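Local structure of BMC domain protein (Clostridiales bacterium 1_7_47FAA, 4OLO) at residues M1-I6 / G36-R41; V58-I63 / I72-F77. The protein forms, as a hexameric tile, part of the shell of a glycyl-radical type bacterial microcompartment and probably binds an iron-sulfur cluster. All coordinates share one frame; numbering follows the deposited sequence.

Overall arrangement
Interactions 1 and 2 are the two outer strand pairs of one antiparallel sheet, whose order across is 2-7, 34-39, 73-78, 58-63. Their centres lie about 9 Å apart, and each centre is about 6 Å from that of the chain. Along the sequence they come in series: 1-6 with 36-41 closes before the hairpin of 58-63 and 72-77 opens. The inner strands 34-39 and 73-78 join them directly, with Gly36 N 2.7 Å from Ile76 O and Ile38 O 2.9 Å from Leu74 N, both probable hydrogen bonds. Helices pack on the sheet, and both contacts touch the second subunit, so the sheet of each chain also takes part in packing between subunits of the six-chain assembly.

Interaction 1: residues M1-I6 / G36-R41; sequences MEYRII and GLIQGR
Strand 2-6 runs antiparallel to strand 36-39 and forms an outermost pair of the BMC-domain sheet; the short strand axes approach to 4.6 Å, with 161° between their directions. Four backbone hydrogen bonds define the register. Glu2 and Gln39 exchange one pair, Glu2 N to Gln39 O at 2.8 Å and nearly straight (170° at the hydrogen), with the donor in the carbonyl plane. Arg4 and Leu37 exchange the other, in which Leu37 N meets Arg4 O nearly along the C=O axis at 2.6 Å. Between them, at the non-hydrogen-bonded pair Tyr3-Ile38, the CA-H of Ile38 points to Glu2 O (3.3 Å from CA to O).

Apolar contacts on the face bearing Tyr3 and Ile38 centre on Ile38 CG2. This methyl, anti to the backbone N, lies over one face of the Tyr3 ring, off-centre, near the ring's margin: a CH-pi contact with CG2 4.2 Å from the ring centroid, 24° off the normal. Met1 SD lies 3.8 Å from Ile38 CG2, and the bend at chi3 turns CE back toward the same methyl. Met87 of helix 80-95 also packs on Ile38.

The face with Glu2, Arg4, Leu37 and Gln39 looks to the second subunit, whose Ile43 packs on Glu2, Arg4 and Leu37. The polar ends of Glu2, Arg4 and Gln39 find partners on that subunit, so that strand 2-6 contributes charged groups to the interface: Glu2 OE1 makes a salt bridge with Arg41 of the second subunit, Arg4 NH2 one with Glu94 of that subunit, and Gln39 OE1 accepts the backbone N-H of its Ile43. Past Arg4, Ile6 crosses Leu37 obliquely, its CD1 reaching Leu37 CD1 at 3.7 Å.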
loop_
_atom_site.group_PDB
_atom_site.type_symbol
_atom_site.label_atom_id
_atom_site.label_comp_id
_atom_site.label_asym_id
_atom_site.label_seq_id
_atom_site.Cartn_x
_atom_site.Cartn_y
_atom_site.Cartn_z
ATOM N N MET B 1 1.197 13.447 -14.034
ATOM C CA MET B 1 2.226 13.663 -13.013
ATOM C C MET B 1 1.977 14.977 -12.258
ATOM O O MET B 1 1.326 15.866 -12.795
ATOM C CB MET B 1 3.629 13.715 -13.669
ATOM C CG MET B 1 3.950 12.535 -14.551
ATOM S SD MET B 1 5.730 12.213 -14.609
ATOM C CE MET B 1 6.274 13.392 -15.877
ATOM N N GLU B 2 2.526 15.116 -11.038
ATOM C CA GLU B 2 2.497 16.358 -10.274
ATOM C C GLU B 2 3.876 17.011 -10.372
ATOM O O GLU B 2 4.888 16.328 -10.245
ATOM C CB GLU B 2 2.196 16.101 -8.804
ATOM C CG GLU B 2 0.737 15.908 -8.470
ATOM C CD GLU B 2 0.557 15.799 -6.969
ATOM O OE1 GLU B 2 0.704 14.675 -6.436
ATOM O OE2 GLU B 2 0.383 16.855 -6.315
ATOM N N TYR B 3 3.907 18.328 -10.546
ATOM C CA TYR B 3 5.139 19.109 -10.688
ATOM C C TYR B 3 5.148 20.236 -9.701
ATOM O O TYR B 3 4.172 20.977 -9.608
ATOM C CB TYR B 3 5.214 19.736 -12.100
ATOM C CG TYR B 3 5.220 18.749 -13.247
ATOM C CD1 TYR B 3 4.028 18.203 -13.730
ATOM C CD2 TYR B 3 6.410 18.408 -13.894
ATOM C CE1 TYR B 3 4.024 17.316 -14.801
ATOM C CE2 TYR B 3 6.413 17.543 -14.989
ATOM C CZ TYR B 3 5.219 16.985 -15.421
ATOM O OH TYR B 3 5.229 16.158 -16.504
ATOM N N ARG B 4 6.259 20.420 -8.994
ATOM C CA ARG B 4 6.426 21.527 -8.046
ATOM C C ARG B 4 7.855 21.983 -8.079
ATOM O O ARG B 4 8.748 21.200 -8.386
ATOM C CB ARG B 4 6.046 21.132 -6.590
ATOM C CG ARG B 4 4.607 20.644 -6.381
ATOM C CD ARG B 4 3.590 21.764 -6.484
ATOM N NE ARG B 4 3.579 22.572 -5.275
ATOM C CZ ARG B 4 2.754 22.353 -4.264
ATOM N NH1 ARG B 4 1.861 21.374 -4.330
ATOM N NH2 ARG B 4 2.808 23.116 -3.181
ATOM N N ILE B 5 8.086 23.232 -7.729
ATOM C CA ILE B 5 9.434 23.774 -7.608
ATOM C C ILE B 5 9.564 24.446 -6.220
ATOM O O ILE B 5 8.635 25.122 -5.775
ATOM C CB ILE B 5 9.783 24.736 -8.800
ATOM C CG1 ILE B 5 11.275 25.103 -8.781
ATOM C CG2 ILE B 5 8.877 25.999 -8.809
ATOM C CD1 ILE B 5 11.808 25.765 -10.009
ATOM N N ILE B 6 10.694 24.238 -5.540
ATOM C CA ILE B 6 10.980 24.916 -4.274
ATOM C C ILE B 6 12.184 25.831 -4.551
ATOM O O ILE B 6 13.260 25.344 -4.876
ATOM C CB ILE B 6 11.241 23.958 -3.079
ATOM C CG1 ILE B 6 10.036 23.077 -2.762
ATOM C CG2 ILE B 6 11.730 24.730 -1.848
ATOM C CD1 ILE B 6 10.376 21.835 -1.885
ATOM N N GLY B 36 13.386 21.105 -8.160
ATOM C CA GLY B 36 12.236 20.724 -8.980
ATOM C C GLY B 36 11.763 19.350 -8.519
ATOM O O GLY B 36 12.572 18.424 -8.365
ATOM N N LEU B 37 10.472 19.209 -8.243
ATOM C CA LEU B 37 9.912 17.935 -7.759
ATOM C C LEU B 37 8.878 17.392 -8.723
ATOM O O LEU B 37 8.055 18.152 -9.212
ATOM C CB LEU B 37 9.278 18.091 -6.354
ATOM C CG LEU B 37 10.189 18.518 -5.192
ATOM C CD1 LEU B 37 9.370 18.903 -3.995
ATOM C CD2 LEU B 37 11.230 17.439 -4.835
ATOM N N ILE B 38 8.955 16.097 -9.030
ATOM C CA ILE B 38 8.024 15.436 -9.940
ATOM C C ILE B 38 7.597 14.131 -9.300
ATOM O O ILE B 38 8.446 13.331 -8.891
ATOM C CB ILE B 38 8.493 15.262 -11.436
ATOM C CG1 ILE B 38 9.102 16.537 -12.053
ATOM C CG2 ILE B 38 7.349 14.804 -12.331
ATOM C CD1 ILE B 38 10.557 16.436 -12.200
ATOM N N GLN B 39 6.281 13.941 -9.164
ATOM C CA GLN B 39 5.703 12.731 -8.591
ATOM C C GLN B 39 4.752 12.114 -9.603
ATOM O O GLN B 39 3.925 12.813 -10.186
ATOM C CB GLN B 39 4.964 13.026 -7.280
ATOM C CG GLN B 39 4.684 11.772 -6.446
ATOM C CD GLN B 39 4.068 12.071 -5.088
ATOM O OE1 GLN B 39 4.557 12.879 -4.300
ATOM N NE2 GLN B 39 2.991 11.397 -4.767
ATOM N N GLY B 40 4.875 10.812 -9.782
ATOM C CA GLY B 40 4.029 10.049 -10.680
ATOM C C GLY B 40 4.231 8.565 -10.495
ATOM O O GLY B 40 4.819 8.131 -9.502
ATOM N N ARG B 41 3.741 7.776 -11.460
ATOM C CA ARG B 41 3.927 6.343 -11.498
ATOM C C ARG B 41 5.396 6.087 -11.829
ATOM O O ARG B 41 6.039 6.932 -12.486
ATOM C CB ARG B 41 2.991 5.736 -12.535
ATOM C CG ARG B 41 1.536 5.695 -12.051
ATOM C CD ARG B 41 0.555 5.137 -13.064
ATOM N NE ARG B 41 0.700 5.737 -14.397
ATOM C CZ ARG B 41 0.016 6.786 -14.850
ATOM N NH1 ARG B 41 -0.876 7.394 -14.075
ATOM N NH2 ARG B 41 0.225 7.239 -16.080
#

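Interaction 2: residues V58-I63 / I72-F77; sequences VTVEDI and ILLAIF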
loop_
_atom_site.group_PDB
_atom_site.type_symbol
_atom_site.label_atom_id
_atom_site.label_comp_id
_atom_site.label_asym_id
_atom_site.label_seq_id
_atom_site.Cartn_x
_atom_site.Cartn_y
_atom_site.Cartn_z
ATOM N N VAL B 58 21.604 20.644 -13.931
ATOM C CA VAL B 58 20.851 19.938 -12.905
ATOM C C VAL B 58 21.473 18.610 -12.457
ATOM O O VAL B 58 22.111 17.899 -13.248
ATOM C CB VAL B 58 19.320 19.790 -13.229
ATOM C CG1 VAL B 58 18.670 21.141 -13.509
ATOM C CG2 VAL B 58 19.046 18.811 -14.371
ATOM N N THR B 59 21.213 18.269 -11.187
ATOM C CA THR B 59 21.491 16.997 -10.544
ATOM C C THR B 59 20.142 16.342 -10.274
ATOM O O THR B 59 19.188 17.014 -9.915
ATOM C CB THR B 59 22.455 17.069 -9.359
ATOM O OG1 THR B 59 22.215 18.145 -8.469
ATOM C CG2 THR B 59 23.883 17.033 -9.806
ATOM N N VAL B 60 20.057 15.047 -10.529
ATOM C CA VAL B 60 18.850 14.244 -10.403
ATOM C C VAL B 60 18.987 13.274 -9.213
ATOM O O VAL B 60 20.010 12.593 -9.078
ATOM C CB VAL B 60 18.632 13.465 -11.738
ATOM C CG1 VAL B 60 17.326 12.685 -11.720
ATOM C CG2 VAL B 60 18.677 14.399 -12.927
ATOM N N GLU B 61 17.951 13.199 -8.381
ATOM C CA GLU B 61 17.850 12.254 -7.263
ATOM C C GLU B 61 16.518 11.542 -7.285
ATOM O O GLU B 61 15.463 12.185 -7.394
ATOM C CB GLU B 61 18.029 12.937 -5.892
ATOM C CG GLU B 61 19.385 13.587 -5.667
ATOM C CD GLU B 61 20.609 12.692 -5.655
ATOM O OE1 GLU B 61 20.464 11.469 -5.425
ATOM O OE2 GLU B 61 21.722 13.231 -5.858
ATOM N N ASP B 62 16.563 10.207 -7.180
ATOM C CA ASP B 62 15.358 9.377 -7.057
ATOM C C ASP B 62 15.097 9.240 -5.568
ATOM O O ASP B 62 15.951 8.779 -4.824
ATOM C CB ASP B 62 15.516 7.997 -7.738
ATOM C CG ASP B 62 16.727 7.202 -7.307
ATOM O OD1 ASP B 62 17.847 7.768 -7.324
ATOM O OD2 ASP B 62 16.562 6.006 -6.973
ATOM N N ILE B 63 13.985 9.762 -5.121
ATOM C CA ILE B 63 13.625 9.731 -3.698
ATOM C C ILE B 63 12.933 8.382 -3.401
ATOM O O ILE B 63 11.890 8.073 -3.993
ATOM C CB ILE B 63 12.804 11.014 -3.300
ATOM C CG1 ILE B 63 13.482 12.338 -3.780
ATOM C CG2 ILE B 63 12.455 11.061 -1.814
ATOM C CD1 ILE B 63 15.014 12.532 -3.502
ATOM N N ILE B 72 9.585 6.981 -4.893
ATOM C CA ILE B 72 8.360 7.746 -4.628
ATOM C C ILE B 72 8.287 9.052 -5.454
ATOM O O ILE B 72 7.222 9.412 -5.971
ATOM C CB ILE B 72 8.226 8.017 -3.084
ATOM C CG1 ILE B 72 8.115 6.695 -2.295
ATOM C CG2 ILE B 72 7.047 8.948 -2.748
ATOM C CD1 ILE B 72 8.827 6.708 -1.022
ATOM N N LEU B 73 9.420 9.747 -5.569
ATOM C CA LEU B 73 9.508 11.085 -6.100
ATOM C C LEU B 73 10.841 11.283 -6.808
ATOM O O LEU B 73 11.827 10.616 -6.493
ATOM C CB LEU B 73 9.447 11.969 -4.826
ATOM C CG LEU B 73 9.266 13.453 -4.867
ATOM C CD1 LEU B 73 7.896 13.823 -5.388
ATOM C CD2 LEU B 73 9.387 13.997 -3.476
ATOM N N LEU B 74 10.861 12.215 -7.747
ATOM C CA LEU B 74 12.053 12.601 -8.491
ATOM C C LEU B 74 12.375 14.071 -8.120
ATOM O O LEU B 74 11.498 14.940 -8.192
ATOM C CB LEU B 74 11.843 12.422 -10.014
ATOM C CG LEU B 74 13.044 12.715 -10.904
ATOM C CD1 LEU B 74 14.061 11.576 -10.847
ATOM C CD2 LEU B 74 12.620 12.999 -12.343
ATOM N N ALA B 75 13.599 14.304 -7.626
ATOM C CA ALA B 75 14.081 15.626 -7.228
ATOM C C ALA B 75 15.217 16.045 -8.158
ATOM O O ALA B 75 16.103 15.239 -8.463
ATOM C CB ALA B 75 14.542 15.616 -5.789
ATOM N N ILE B 76 15.135 17.283 -8.665
ATOM C CA ILE B 76 16.051 17.926 -9.619
ATOM C C ILE B 76 16.639 19.144 -8.886
ATOM O O ILE B 76 15.890 20.021 -8.453
ATOM C CB ILE B 76 15.224 18.354 -10.896
ATOM C CG1 ILE B 76 14.673 17.189 -11.724
ATOM C CG2 ILE B 76 15.897 19.361 -11.767
ATOM C CD1 ILE B 76 15.493 15.932 -11.686
ATOM N N PHE B 77 17.951 19.209 -8.769
ATOM C CA PHE B 77 18.642 20.290 -8.060
ATOM C C PHE B 77 19.522 21.122 -9.002
ATOM O O PHE B 77 20.216 20.569 -9.857
ATOM C CB PHE B 77 19.567 19.689 -6.975
ATOM C CG PHE B 77 18.902 18.836 -5.929
ATOM C CD1 PHE B 77 18.632 17.489 -6.174
ATOM C CD2 PHE B 77 18.587 19.363 -4.675
ATOM C CE1 PHE B 77 18.022 16.696 -5.201
ATOM C CE2 PHE B 77 17.981 18.560 -3.689
ATOM C CZ PHE B 77 17.702 17.232 -3.962
#
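Phe77 lies across its two neighbours on the facing strand, crossing Thr59 and Glu61 each at about a right angle. Thr59 O sits at the edge of the ring, in its plane, while Glu61 CG approaches Phe77 CE1 obliquely at 3.4 Å. The Glu61 chain then bends at chi2, and its carboxylate plane stands 67° from that of the ring. Thr59 OG1, wedged between the N and C branches of its own backbone, adds a weak hydrogen bond to Phe77 O.

On the face carrying Val60 and Ile76, these two side chains run alongside each other in the same direction, with Val60 CG1 3.7 Å from Ile76 CD1. Val60 and Leu74 cross obliquely, and the same Val60 CG1, anti to the backbone N (chi1 -176°), lies 3.6 Å from Leu74 CD1. Ala52 of helix 42-53 packs against both Val60 and Ile76.

The two strands form the beta hairpin of the BMC domain, running antiparallel at 159°, and backbone N-H and C=O groups of Thr59 with Phe77 and of Glu61 with Ala75 bond in both directions. Toward the connection between the strands the pairing is distorted by a classic beta bulge: Ile72 and Leu73 both face Ile63, whose O accepts Ile72 N at 2.7 Å and, weakly, Leu73 N, while Ile63 N donates to Leu73 O.

The CB atoms of Ile63 and Leu73 lie 3.8 Å apart, on the same face. Chi1 and chi2 together put Ile63 CD1 3.9 Å from Ala75 CB. Met42 of the second subunit packs on Ile63, and Ile43 of that subunit on Leu73.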